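PDB 5EDF: FrpC operon protein from Neisseria meningitidis, which is the iron-regulated protein FrpD, of unknown function but known to interact with FrpC and putatively involved in adhesion. Local coordinates for residues A[153-158]-A[214-219]; A[163-168]-A[206-211]; A[72-77]-A[194-199]; A[24-29]-A[103-108]. All blocks are in the same frame, centred on the assembly; numbering follows the deposited sequence. Where two conformers were deposited one is given.

Contact 1 of 4, residues A[153-158]-A[214-219]; sequences YIKKGE and QVEQLV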
loop_
_atom_site.group_PDB
_atom_site.type_symbol
_atom_site.label_atom_id
_atom_site.label_comp_id
_atom_site.label_asym_id
_atom_site.label_seq_id
_atom_site.Cartn_x
_atom_site.Cartn_y
_atom_site.Cartn_z
ATOM N N TYR A 153 2.210 -10.424 10.555
ATOM C CA TYR A 153 2.981 -11.214 9.625
ATOM C C TYR A 153 4.262 -10.460 9.329
ATOM O O TYR A 153 4.217 -9.365 8.764
ATOM C CB TYR A 153 2.179 -11.541 8.382
ATOM C CG TYR A 153 0.817 -12.134 8.705
ATOM C CD1 TYR A 153 0.695 -13.444 9.102
ATOM C CD2 TYR A 153 -0.337 -11.382 8.621
ATOM C CE1 TYR A 153 -0.556 -13.991 9.438
ATOM C CE2 TYR A 153 -1.567 -11.910 8.938
ATOM C CZ TYR A 153 -1.672 -13.222 9.338
ATOM O OH TYR A 153 -2.914 -13.761 9.625
ATOM N N ILE A 154 5.406 -11.029 9.663
ATOM C CA ILE A 154 6.693 -10.357 9.605
ATOM C C ILE A 154 7.627 -11.097 8.665
ATOM O O ILE A 154 7.899 -12.273 8.856
ATOM C CB ILE A 154 7.342 -10.255 11.008
ATOM C CG1 ILE A 154 6.415 -9.503 11.944
ATOM C CG2 ILE A 154 8.711 -9.603 10.917
ATOM C CD1 ILE A 154 6.921 -9.336 13.349
ATOM N N LYS A 155 8.159 -10.394 7.675
ATOM C CA LYS A 155 9.150 -10.896 6.721
ATOM C C LYS A 155 10.489 -10.234 7.023
ATOM O O LYS A 155 10.518 -9.057 7.258
ATOM C CB LYS A 155 8.657 -10.490 5.304
ATOM C CG LYS A 155 9.536 -10.780 4.078
ATOM C CD LYS A 155 8.850 -10.147 2.843
ATOM C CE LYS A 155 9.435 -10.568 1.535
ATOM N NZ LYS A 155 10.360 -9.548 1.109
ATOM N N LYS A 156 11.619 -10.951 6.974
ATOM C CA LYS A 156 12.960 -10.308 7.100
ATOM C C LYS A 156 13.659 -10.261 5.729
ATOM O O LYS A 156 13.056 -9.775 4.796
ATOM C CB LYS A 156 13.807 -10.986 8.175
ATOM C CG LYS A 156 13.245 -10.808 9.564
ATOM C CD LYS A 156 13.957 -11.746 10.520
ATOM C CE LYS A 156 13.535 -11.550 11.953
ATOM N NZ LYS A 156 14.494 -12.198 12.896
ATOM N N GLY A 157 14.901 -10.728 5.574
ATOM C CA GLY A 157 15.559 -10.694 4.262
ATOM C C GLY A 157 15.922 -9.306 3.775
ATOM O O GLY A 157 15.966 -8.352 4.552
ATOM N N GLU A 158 16.116 -9.194 2.469
ATOM C CA GLU A 158 16.627 -7.964 1.863
ATOM C C GLU A 158 15.592 -6.839 1.925
ATOM O O GLU A 158 15.951 -5.651 2.001
ATOM C CB GLU A 158 17.008 -8.221 0.400
ATOM C CG GLU A 158 18.316 -7.545 -0.024
ATOM C CD GLU A 158 19.512 -7.975 0.828
ATOM O OE1 GLU A 158 19.679 -9.195 1.062
ATOM O OE2 GLU A 158 20.287 -7.095 1.265
ATOM N N GLN A 214 2.415 -8.091 -4.555
ATOM C CA GLN A 214 2.097 -7.245 -5.695
ATOM C C GLN A 214 2.709 -5.846 -5.549
ATOM O O GLN A 214 3.223 -5.302 -6.495
ATOM C CB GLN A 214 0.587 -7.172 -5.902
ATOM C CG GLN A 214 -0.003 -8.535 -6.303
ATOM C CD GLN A 214 -1.496 -8.577 -6.112
ATOM O OE1 GLN A 214 -2.168 -7.551 -6.198
ATOM N NE2 GLN A 214 -2.028 -9.754 -5.833
ATOM N N VAL A 215 2.701 -5.301 -4.331
ATOM C CA VAL A 215 3.295 -3.990 -4.065
ATOM C C VAL A 215 4.805 -4.055 -4.294
ATOM O O VAL A 215 5.369 -3.151 -4.906
ATOM C CB VAL A 215 2.971 -3.497 -2.661
ATOM C CG1 VAL A 215 3.755 -2.238 -2.359
ATOM C CG2 VAL A 215 1.492 -3.249 -2.534
ATOM N N GLU A 216 5.466 -5.110 -3.834
ATOM C CA GLU A 216 6.914 -5.248 -4.006
ATOM C C GLU A 216 7.248 -5.286 -5.498
ATOM O O GLU A 216 8.154 -4.605 -5.947
ATOM C CB GLU A 216 7.396 -6.543 -3.357
ATOM C CG GLU A 216 7.297 -6.573 -1.880
ATOM C CD GLU A 216 7.821 -7.856 -1.286
ATOM O OE1 GLU A 216 7.188 -8.933 -1.448
ATOM O OE2 GLU A 216 8.873 -7.758 -0.631
ATOM N N GLN A 217 6.504 -6.062 -6.272
ATOM C CA GLN A 217 6.732 -6.147 -7.710
ATOM C C GLN A 217 6.515 -4.777 -8.374
ATOM O O GLN A 217 7.300 -4.350 -9.250
ATOM C CB GLN A 217 5.840 -7.236 -8.317
ATOM C CG GLN A 217 5.975 -7.456 -9.812
ATOM C CD GLN A 217 4.903 -8.419 -10.319
ATOM O OE1 GLN A 217 3.698 -8.125 -10.261
ATOM N NE2 GLN A 217 5.335 -9.582 -10.782
ATOM N N LEU A 218 5.467 -4.086 -7.939
ATOM C CA LEU A 218 5.116 -2.783 -8.502
ATOM C C LEU A 218 6.228 -1.753 -8.253
ATOM O O LEU A 218 6.709 -1.073 -9.159
ATOM C CB LEU A 218 3.767 -2.330 -7.929
ATOM C CG LEU A 218 3.222 -1.006 -8.429
ATOM C CD1 LEU A 218 3.037 -1.023 -9.954
ATOM C CD2 LEU A 218 1.921 -0.721 -7.711
ATOM N N VAL A 219 6.662 -1.641 -7.012
ATOM C CA VAL A 219 7.696 -0.646 -6.653
ATOM C C VAL A 219 8.988 -1.003 -7.394
ATOM O O VAL A 219 9.657 -0.137 -7.946
ATOM C CB VAL A 219 7.874 -0.587 -5.120
ATOM C CG1 VAL A 219 9.146 0.194 -4.733
ATOM C CG2 VAL A 219 6.608 -0.018 -4.461
#
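Lys-155, the last residue of strand 150-155, meets Glu-216 of helix 205-224 in a salt bridge that joins the end of this strand, inside the large antiparallel sheet, to the helix lying over it. From CB the lysine leaves its strand toward the helix. With CG opposite the backbone N (chi1 175°), the chain runs nearly straight through CG and CD; the side chain also touches Tyr-133 of the adjacent strand 133-138. CE is the first atom to reach the carboxylate, 3.6 Å from Glu-216 OE2 and 4.1 Å from Glu-216 OE1. A bend at the last torsion (chi4 -98°) then turns NZ onto Glu-216 OE2 at 2.9 Å. The ammonium uses the syn lone pair of that oxygen, on the side of OE1, and the angle CE-NZ-OE2 of about 107° suits a tetrahedral donor. Glu-216 comes from the opposite direction, its chain extended beyond CG, and presents OE2 to the ammonium. NZ also hydrogen-bonds, and more strongly, to the backbone O of Asn-159, in the turn that follows the strand; the Glu-216 side chain packs on Asn-159 too. The buried carboxylate thus receives a compensating positive charge, and the ammonium, shared between a carboxylate oxygen and a backbone carbonyl, is tied to helix and turn at once. Such pairing would probably favour the ionised forms of both residues.

Contact 2 of 4, residues A[163-168]-A[206-211]; sequences ITHRNN and QELVGY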
loop_
_atom_site.group_PDB
_atom_site.type_symbol
_atom_site.label_atom_id
_atom_site.label_comp_id
_atom_site.label_asym_id
_atom_site.label_seq_id
_atom_site.Cartn_x
_atom_site.Cartn_y
_atom_site.Cartn_z
ATOM N N ILE A 163 3.153 -6.689 8.462
ATOM C CA ILE A 163 1.756 -6.562 8.121
ATOM C C ILE A 163 0.984 -6.784 9.424
ATOM O O ILE A 163 1.170 -7.785 10.111
ATOM C CB ILE A 163 1.331 -7.629 7.108
ATOM C CG1 ILE A 163 2.153 -7.553 5.827
ATOM C CG2 ILE A 163 -0.207 -7.499 6.845
ATOM C CD1 ILE A 163 1.875 -8.715 4.805
ATOM N N THR A 164 0.146 -5.819 9.815
ATOM C CA THR A 164 -0.663 -5.910 11.049
ATOM C C THR A 164 -2.123 -5.836 10.679
ATOM O O THR A 164 -2.551 -4.952 9.965
ATOM C CB THR A 164 -0.327 -4.793 12.029
ATOM O OG1 THR A 164 1.083 -4.700 12.222
ATOM C CG2 THR A 164 -1.007 -5.008 13.399
ATOM N N HIS A 165 -2.896 -6.814 11.109
ATOM C CA HIS A 165 -4.324 -6.931 10.750
ATOM C C HIS A 165 -5.102 -7.049 12.039
ATOM O O HIS A 165 -4.819 -7.940 12.838
ATOM C CB HIS A 165 -4.493 -8.187 9.885
ATOM C CG HIS A 165 -5.849 -8.359 9.273
ATOM N ND1 HIS A 165 -6.400 -7.443 8.396
ATOM C CD2 HIS A 165 -6.748 -9.367 9.375
ATOM C CE1 HIS A 165 -7.591 -7.873 8.012
ATOM N NE2 HIS A 165 -7.808 -9.061 8.554
ATOM N N ARG A 166 -6.044 -6.150 12.297
ATOM C CA ARG A 166 -6.676 -6.062 13.604
ATOM C C ARG A 166 -8.172 -5.808 13.528
ATOM O O ARG A 166 -8.669 -5.133 12.620
ATOM C CB ARG A 166 -6.017 -4.957 14.426
ATOM C CG ARG A 166 -5.943 -3.629 13.711
ATOM C CD ARG A 166 -5.458 -2.491 14.588
ATOM N NE ARG A 166 -4.320 -2.811 15.457
ATOM C CZ ARG A 166 -3.050 -2.516 15.186
ATOM N NH1 ARG A 166 -2.714 -1.906 14.054
ATOM N NH2 ARG A 166 -2.109 -2.822 16.067
ATOM N N ASN A 167 -8.897 -6.322 14.511
ATOM C CA ASN A 167 -10.315 -6.033 14.622
ATOM C C ASN A 167 -10.483 -4.732 15.400
ATOM O O ASN A 167 -9.963 -4.586 16.496
ATOM C CB ASN A 167 -11.071 -7.154 15.340
ATOM C CG ASN A 167 -12.585 -7.051 15.155
ATOM O OD1 ASN A 167 -13.099 -6.080 14.599
ATOM N ND2 ASN A 167 -13.314 -8.065 15.646
ATOM N N ASN A 168 -11.205 -3.780 14.827
ATOM C CA ASN A 168 -11.414 -2.475 15.442
ATOM C C ASN A 168 -12.697 -2.387 16.248
ATOM O O ASN A 168 -12.957 -1.382 16.898
ATOM C CB ASN A 168 -11.423 -1.394 14.372
ATOM C CG ASN A 168 -10.091 -1.264 13.721
ATOM O OD1 ASN A 168 -9.142 -0.819 14.350
ATOM N ND2 ASN A 168 -9.987 -1.729 12.489
ATOM N N GLN A 206 -2.983 -15.235 3.137
ATOM C CA GLN A 206 -2.756 -15.316 1.705
ATOM C C GLN A 206 -3.199 -14.038 1.004
ATOM O O GLN A 206 -2.523 -13.549 0.091
ATOM C CB GLN A 206 -3.428 -16.548 1.096
ATOM C CG GLN A 206 -2.836 -17.891 1.549
ATOM C CD GLN A 206 -3.459 -18.469 2.820
ATOM O OE1 GLN A 206 -4.179 -17.793 3.567
ATOM N NE2 GLN A 206 -3.169 -19.736 3.070
ATOM N N GLU A 207 -4.346 -13.487 1.407
ATOM C CA GLU A 207 -4.808 -12.209 0.847
ATOM C C GLU A 207 -3.844 -11.076 1.175
ATOM O O GLU A 207 -3.500 -10.284 0.305
ATOM C CB GLU A 207 -6.189 -11.855 1.382
ATOM C CG GLU A 207 -7.291 -12.746 0.820
ATOM C CD GLU A 207 -8.637 -12.470 1.454
ATOM O OE1 GLU A 207 -8.811 -12.777 2.665
ATOM O OE2 GLU A 207 -9.557 -12.012 0.729
ATOM N N LEU A 208 -3.383 -11.029 2.419
ATOM C CA LEU A 208 -2.515 -9.938 2.878
ATOM C C LEU A 208 -1.102 -10.014 2.288
ATOM O O LEU A 208 -0.593 -9.042 1.743
ATOM C CB LEU A 208 -2.483 -9.935 4.406
ATOM C CG LEU A 208 -3.806 -9.696 5.117
ATOM C CD1 LEU A 208 -3.731 -10.058 6.611
ATOM C CD2 LEU A 208 -4.167 -8.236 4.965
ATOM N N VAL A 209 -0.469 -11.190 2.377
ATOM C CA VAL A 209 0.838 -11.395 1.737
ATOM C C VAL A 209 0.751 -11.237 0.231
ATOM O O VAL A 209 1.637 -10.631 -0.389
ATOM C CB VAL A 209 1.481 -12.769 2.139
ATOM C CG1 VAL A 209 2.750 -13.026 1.321
ATOM C CG2 VAL A 209 1.829 -12.742 3.618
ATOM N N GLY A 210 -0.313 -11.733 -0.389
ATOM C CA GLY A 210 -0.485 -11.572 -1.822
ATOM C C GLY A 210 -0.460 -10.115 -2.232
ATOM O O GLY A 210 0.159 -9.752 -3.236
ATOM N N TYR A 211 -1.167 -9.283 -1.488
ATOM C CA TYR A 211 -1.199 -7.842 -1.775
ATOM C C TYR A 211 0.216 -7.302 -1.677
ATOM O O TYR A 211 0.659 -6.570 -2.589
ATOM C CB TYR A 211 -2.176 -7.171 -0.802
ATOM C CG TYR A 211 -2.511 -5.713 -1.103
ATOM C CD1 TYR A 211 -3.798 -5.332 -1.378
ATOM C CD2 TYR A 211 -1.519 -4.736 -1.092
ATOM C CE1 TYR A 211 -4.118 -4.007 -1.630
ATOM C CE2 TYR A 211 -1.830 -3.423 -1.358
ATOM C CZ TYR A 211 -3.129 -3.050 -1.634
ATOM O OH TYR A 211 -3.361 -1.697 -1.896
#
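Leu-208, in the first turns of helix 205-224, rests against Ile-163 and His-165 of strand 161-167. The segments 163-167 and 206-211 run closer to antiparallel than to parallel, at 144° between their N-to-C directions and with axes 10.0 Å apart at closest approach, as a helix packed on a sheet face. Leu-208 CB lies 4.1 Å from Ile-163 CG2. Further out, Leu-208 CD1 sits over one face of the imidazole, 4.1 Å from the ring centroid and displaced toward the rim, a CH-pi contact that comes closest at His-165 CG, 3.8 Å from this methyl. The carbonyl of the same leucine also takes part, its O 3.9 Å from Ile-163 CD1. At the next position Val-209 offers CG2 to the same isoleucine methyl, CD1, at 4.2 Å. In Ile-163 it is CG1, lying beside the backbone N, that carries CD1 across to the helix. The His-165 ring is fixed at both nitrogens, ND1 by Thr-180 OG1 and NE2 by the backbone N of Leu-203. A backbone N-H can only donate, so NE2 probably acts as acceptor with the ring proton on ND1. The buried imidazole therefore has both nitrogens hydrogen-bonded while an apolar methyl covers one face.

Contact 3 of 4, residues A[72-77]-A[194-199]; sequences QGWVLE and YPFIRE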
loop_
_atom_site.group_PDB
_atom_site.type_symbol
_atom_site.label_atom_id
_atom_site.label_comp_id
_atom_site.label_asym_id
_atom_site.label_seq_id
_atom_site.Cartn_x
_atom_site.Cartn_y
_atom_site.Cartn_z
ATOM N N GLN A 72 -8.245 -15.294 -9.657
ATOM C CA GLN A 72 -6.861 -15.560 -9.329
ATOM C C GLN A 72 -6.369 -14.698 -8.155
ATOM O O GLN A 72 -5.161 -14.482 -8.012
ATOM C CB GLN A 72 -6.016 -15.284 -10.568
ATOM C CG GLN A 72 -6.555 -15.963 -11.832
ATOM C CD GLN A 72 -6.056 -17.370 -11.968
ATOM O OE1 GLN A 72 -4.862 -17.626 -11.792
ATOM N NE2 GLN A 72 -6.958 -18.302 -12.279
ATOM N N GLY A 73 -7.304 -14.195 -7.341
ATOM C CA GLY A 73 -6.987 -13.470 -6.099
ATOM C C GLY A 73 -7.562 -12.061 -6.017
ATOM O O GLY A 73 -8.721 -11.828 -6.358
ATOM N N TRP A 74 -6.784 -11.151 -5.441
ATOM C CA TRP A 74 -6.985 -9.716 -5.592
ATOM C C TRP A 74 -5.879 -9.191 -6.500
ATOM O O TRP A 74 -4.754 -9.713 -6.486
ATOM C CB TRP A 74 -6.851 -9.001 -4.261
ATOM C CG TRP A 74 -7.885 -9.350 -3.221
ATOM C CD1 TRP A 74 -7.797 -10.305 -2.252
ATOM C CD2 TRP A 74 -9.134 -8.682 -3.011
ATOM N NE1 TRP A 74 -8.926 -10.287 -1.465
ATOM C CE2 TRP A 74 -9.767 -9.311 -1.914
ATOM C CE3 TRP A 74 -9.786 -7.621 -3.642
ATOM C CZ2 TRP A 74 -11.015 -8.903 -1.437
ATOM C CZ3 TRP A 74 -11.011 -7.231 -3.172
ATOM C CH2 TRP A 74 -11.614 -7.860 -2.073
ATOM N N VAL A 75 -6.175 -8.142 -7.264
ATOM C CA VAL A 75 -5.172 -7.470 -8.088
ATOM C C VAL A 75 -5.220 -5.975 -7.870
ATOM O O VAL A 75 -6.238 -5.452 -7.418
ATOM C CB VAL A 75 -5.312 -7.789 -9.604
ATOM C CG1 VAL A 75 -5.132 -9.268 -9.826
ATOM C CG2 VAL A 75 -6.639 -7.275 -10.146
ATOM N N LEU A 76 -4.117 -5.309 -8.195
ATOM C CA LEU A 76 -3.989 -3.858 -8.116
ATOM C C LEU A 76 -3.937 -3.277 -9.506
ATOM O O LEU A 76 -3.243 -3.799 -10.389
ATOM C CB LEU A 76 -2.709 -3.449 -7.387
ATOM C CG LEU A 76 -2.480 -4.097 -6.035
ATOM C CD1 LEU A 76 -1.132 -3.634 -5.468
ATOM C CD2 LEU A 76 -3.655 -3.899 -5.059
ATOM N N GLU A 77 -4.607 -2.142 -9.674
ATOM C CA GLU A 77 -4.665 -1.479 -10.978
ATOM C C GLU A 77 -4.401 0.005 -10.878
ATOM O O GLU A 77 -4.856 0.639 -9.938
ATOM C CB GLU A 77 -6.050 -1.660 -11.616
ATOM C CG GLU A 77 -6.392 -3.099 -11.864
ATOM C CD GLU A 77 -7.712 -3.333 -12.566
ATOM O OE1 GLU A 77 -8.568 -2.429 -12.616
ATOM O OE2 GLU A 77 -7.899 -4.466 -13.074
ATOM N N TYR A 194 -1.946 1.467 4.038
ATOM C CA TYR A 194 -3.133 0.843 4.608
ATOM C C TYR A 194 -3.909 0.221 3.446
ATOM O O TYR A 194 -4.625 0.929 2.721
ATOM C CB TYR A 194 -4.001 1.868 5.337
ATOM C CG TYR A 194 -3.384 2.507 6.541
ATOM C CD1 TYR A 194 -3.158 1.807 7.694
ATOM C CD2 TYR A 194 -3.027 3.866 6.542
ATOM C CE1 TYR A 194 -2.569 2.380 8.807
ATOM C CE2 TYR A 194 -2.446 4.464 7.655
ATOM C CZ TYR A 194 -2.219 3.730 8.788
ATOM O OH TYR A 194 -1.644 4.323 9.917
ATOM N N PRO A 195 -3.718 -1.075 3.201
ATOM C CA PRO A 195 -4.406 -1.700 2.089
ATOM C C PRO A 195 -5.834 -2.125 2.400
ATOM O O PRO A 195 -6.241 -2.187 3.567
ATOM C CB PRO A 195 -3.574 -2.950 1.834
ATOM C CG PRO A 195 -3.148 -3.334 3.215
ATOM C CD PRO A 195 -2.881 -2.038 3.932
ATOM N N PHE A 196 -6.569 -2.494 1.357
ATOM C CA PHE A 196 -7.909 -3.031 1.536
ATOM C C PHE A 196 -8.801 -2.090 2.358
ATOM O O PHE A 196 -9.556 -2.533 3.232
ATOM C CB PHE A 196 -7.839 -4.412 2.208
ATOM C CG PHE A 196 -7.174 -5.493 1.413
ATOM C CD1 PHE A 196 -7.798 -6.014 0.307
ATOM C CD2 PHE A 196 -5.965 -6.079 1.843
ATOM C CE1 PHE A 196 -7.259 -7.088 -0.377
ATOM C CE2 PHE A 196 -5.423 -7.146 1.147
ATOM C CZ PHE A 196 -6.061 -7.642 0.061
ATOM N N ILE A 197 -8.723 -0.785 2.088
ATOM C CA ILE A 197 -9.324 0.197 3.015
ATOM C C ILE A 197 -10.835 0.079 3.170
ATOM O O ILE A 197 -11.372 0.473 4.210
ATOM C CB ILE A 197 -9.008 1.671 2.654
ATOM C CG1 ILE A 197 -9.408 2.013 1.216
ATOM C CG2 ILE A 197 -7.560 1.959 2.871
ATOM C CD1 ILE A 197 -9.600 3.500 0.990
ATOM N N ARG A 198 -11.528 -0.444 2.162
ATOM C CA ARG A 198 -12.983 -0.610 2.280
ATOM C C ARG A 198 -13.420 -1.986 2.791
ATOM O O ARG A 198 -14.623 -2.230 2.982
ATOM C CB ARG A 198 -13.684 -0.360 0.947
ATOM C CG ARG A 198 -13.422 1.044 0.367
ATOM C CD ARG A 198 -14.288 2.125 0.983
ATOM N NE ARG A 198 -13.853 2.531 2.315
ATOM C CZ ARG A 198 -13.032 3.548 2.586
ATOM N NH1 ARG A 198 -12.515 4.288 1.610
ATOM N NH2 ARG A 198 -12.711 3.820 3.853
ATOM N N GLU A 199 -12.496 -2.895 3.011
ATOM C CA GLU A 199 -12.875 -4.215 3.489
ATOM C C GLU A 199 -12.998 -4.256 5.016
ATOM O O GLU A 199 -12.063 -3.895 5.740
ATOM C CB GLU A 199 -11.832 -5.252 3.047
ATOM C CG GLU A 199 -11.478 -5.232 1.560
ATOM C CD GLU A 199 -12.703 -5.219 0.670
ATOM O OE1 GLU A 199 -13.446 -6.247 0.668
ATOM O OE2 GLU A 199 -13.002 -4.177 0.027
#
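An edge-to-face aromatic pair joins Trp-74, on the outermost strand 73-77 of the nine-stranded sheet, to Phe-196, in the loop between strand 189-193 and helix 205-224. The phenyl edge points at the face of the five-membered ring of the indole, with centroids 4.8 Å apart and planes at 74°. Phe-196 CE1 leads, 3.6 Å from Trp-74 CD2, while CZ settles 3.9 Å from Trp-74 CD1. Farther along the indole, the Trp-74 and Glu-199 side chains approach from opposite directions: the glutamate chain folds at chi2 (-49°), bringing OE1 to 3.7 Å from Trp-74 CH2. Its carboxylate is held elsewhere, OE2 by Tyr-67 OH and OE1 by Gln-201 NE2. A type I turn from Phe-196 to Glu-199, closed by Glu-199 N to Phe-196 O, links the two residues. Around the pair, Trp-74 NE1 is hydrogen-bonded to Glu-207 OE2 of helix 205-224, Asp-99 of strand 98-105 binds the N of Phe-196, and the phenyl ring also meets Tyr-211 of that helix.

Contact 4 of 4, residues A[24-29]-A[103-108]; sequences QGTKMV and IRKDAC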
loop_
_atom_site.group_PDB
_atom_site.type_symbol
_atom_site.label_atom_id
_atom_site.label_comp_id
_atom_site.label_asym_id
_atom_site.label_seq_id
_atom_site.Cartn_x
_atom_site.Cartn_y
_atom_site.Cartn_z
ATOM N N GLN A 24 16.826 12.641 -4.191
ATOM C CA GLN A 24 18.238 12.978 -4.003
ATOM C C GLN A 24 19.157 12.168 -4.915
ATOM O O GLN A 24 20.163 11.613 -4.458
ATOM C CB GLN A 24 18.643 12.844 -2.537
ATOM C CG GLN A 24 17.727 13.554 -1.563
ATOM C CD GLN A 24 17.860 15.066 -1.574
ATOM O OE1 GLN A 24 18.853 15.626 -2.052
ATOM N NE2 GLN A 24 16.847 15.738 -1.038
ATOM N N GLY A 25 18.838 12.130 -6.206
ATOM C CA GLY A 25 19.656 11.434 -7.178
ATOM C C GLY A 25 19.135 10.091 -7.662
ATOM O O GLY A 25 19.501 9.631 -8.730
ATOM N N THR A 26 18.261 9.446 -6.871
ATOM C CA THR A 26 17.746 8.141 -7.223
ATOM C C THR A 26 16.420 8.306 -7.997
ATOM O O THR A 26 15.466 8.896 -7.483
ATOM C CB THR A 26 17.480 7.334 -5.963
ATOM O OG1 THR A 26 18.737 7.113 -5.273
ATOM C CG2 THR A 26 16.883 5.999 -6.314
ATOM N N LYS A 27 16.404 7.842 -9.233
ATOM C CA LYS A 27 15.246 8.002 -10.105
ATOM C C LYS A 27 14.188 6.903 -9.922
ATOM O O LYS A 27 14.505 5.722 -9.607
ATOM C CB LYS A 27 15.656 8.048 -11.581
ATOM C CG LYS A 27 16.654 9.146 -11.929
ATOM C CD LYS A 27 16.044 10.527 -11.807
ATOM C CE LYS A 27 16.985 11.587 -12.351
ATOM N NZ LYS A 27 18.203 11.720 -11.514
HETATM N N MSE A 28 12.929 7.284 -10.126
HETATM C CA MSE A 28 11.839 6.357 -10.169
HETATM C C MSE A 28 10.968 6.796 -11.312
HETATM O O MSE A 28 10.655 7.996 -11.419
HETATM C CB MSE A 28 11.041 6.453 -8.886
HETATM C CG MSE A 28 10.105 5.343 -8.666
HETATM SE SE MSE A 28 9.563 5.112 -6.786
HETATM C CE MSE A 28 10.656 3.604 -6.207
ATOM N N VAL A 29 10.561 5.863 -12.156
ATOM C CA VAL A 29 9.775 6.178 -13.357
ATOM C C VAL A 29 8.437 5.449 -13.220
ATOM O O VAL A 29 8.421 4.225 -13.166
ATOM C CB VAL A 29 10.497 5.776 -14.657
ATOM C CG1 VAL A 29 9.605 6.042 -15.862
ATOM C CG2 VAL A 29 11.791 6.557 -14.770
ATOM N N ILE A 103 5.755 6.173 -0.693
ATOM C CA ILE A 103 7.111 5.745 -1.017
ATOM C C ILE A 103 8.083 6.855 -0.660
ATOM O O ILE A 103 7.913 7.997 -1.112
ATOM C CB ILE A 103 7.248 5.416 -2.504
ATOM C CG1 ILE A 103 6.236 4.372 -2.924
ATOM C CG2 ILE A 103 8.690 4.947 -2.827
ATOM C CD1 ILE A 103 6.100 4.175 -4.437
ATOM N N ARG A 104 9.111 6.519 0.112
ATOM C CA ARG A 104 10.208 7.434 0.472
ATOM C C ARG A 104 11.515 6.712 0.290
ATOM O O ARG A 104 11.555 5.491 0.229
ATOM C CB ARG A 104 10.124 7.891 1.933
ATOM C CG ARG A 104 8.877 8.635 2.225
ATOM C CD ARG A 104 8.865 9.121 3.672
ATOM N NE ARG A 104 9.766 10.249 3.772
ATOM C CZ ARG A 104 9.411 11.537 3.871
ATOM N NH1 ARG A 104 8.149 11.914 3.981
ATOM N NH2 ARG A 104 10.355 12.446 3.893
ATOM N N LYS A 105 12.622 7.459 0.209
ATOM C CA LYS A 105 13.923 6.823 0.177
ATOM C C LYS A 105 14.663 7.079 1.477
ATOM O O LYS A 105 15.220 8.137 1.667
ATOM C CB LYS A 105 14.717 7.282 -1.036
ATOM C CG LYS A 105 15.981 6.435 -1.285
ATOM C CD LYS A 105 16.824 6.918 -2.418
ATOM C CE LYS A 105 17.555 8.166 -2.057
ATOM N NZ LYS A 105 18.840 7.819 -1.369
ATOM N N ASP A 106 14.715 6.057 2.308
ATOM C CA ASP A 106 15.323 6.128 3.639
ATOM C C ASP A 106 15.844 4.775 4.028
ATOM O O ASP A 106 15.325 3.770 3.587
ATOM C CB ASP A 106 14.281 6.531 4.664
ATOM C CG ASP A 106 13.901 7.988 4.579
ATOM O OD1 ASP A 106 14.836 8.818 4.539
ATOM O OD2 ASP A 106 12.689 8.317 4.595
ATOM N N ALA A 107 16.854 4.753 4.894
ATOM C CA ALA A 107 17.301 3.514 5.475
ATOM C C ALA A 107 16.138 2.880 6.232
ATOM O O ALA A 107 15.356 3.572 6.871
ATOM C CB ALA A 107 18.520 3.765 6.408
ATOM N N CYS A 108 16.061 1.561 6.137
ATOM C CA CYS A 108 15.024 0.790 6.798
ATOM C C CYS A 108 15.176 0.916 8.298
ATOM O O CYS A 108 16.307 0.948 8.810
ATOM C CB CYS A 108 15.126 -0.665 6.399
ATOM S SG CYS A 108 13.648 -1.574 6.844
HETATM O O HOH W 1 20.238 8.954 -3.959
#
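The side chains of Thr-26, Met-28 and Lys-105 all touch Phe-189 of strand 189-193, the aromatic residue beside this contact; across the two segments no flat group meets another, and a threonine, a lysine chain, a selenomethionine and an isoleucine do the touching. It is a sheet-to-sheet contact within a novel fold: strand 26-31 is an outermost strand of a three-stranded mixed sheet, strand 98-105 belongs to the nine-stranded antiparallel one, and they run in opposite senses without a backbone hydrogen bond between them. Met-28, incorporated as selenomethionine, crosses Ile-103 at the buried end. Its SE and CE are each 4.1 Å from Ile-103 CG2, and the same side chain also packs on Val-219, Phe-222 and Val-223 of helix 205-224. Toward the surface Lys-105 slants past Thr-26. It leaves its strand with CG turned away from the backbone N (chi1 -168°), then bends at chi3 and chi4 round the threonine. Lys-105 CD lies 3.4 Å from Thr-26 OG1 and 3.6 Å from Thr-26 CB. The polar ends meet through a water, which accepts from Lys-105 NZ at 3.2 Å, donates to Gln-24 O at 2.7 Å, and is hydrogen-bonded to Thr-26 OG1, also at 2.7 Å.

In the fold
Helix 205-224 unites the set: it supplies one segment each to contacts 2 and 1, in that order along its length, and touches both contacts 3 and 4. All four reach the nine-stranded antiparallel sheet, contacts 1 and 2 through the neighbouring strands 150-155 and 161-167. Contacts 2 and 3 are closest, with centres 10 Å apart, and Tyr-211 packs between them on Leu-76 and Pro-195; Gln-214 ties contact 1 to contact 3. Contact 4, 25 Å from contacts 2 and 3 between centres, joins the small mixed sheet. Along the chain contact 2 nests inside contact 1, while contact 3 crosses contacts 1, 2 and 4. The C-terminal helix thus packs against strands drawn from widely separated parts of the chain.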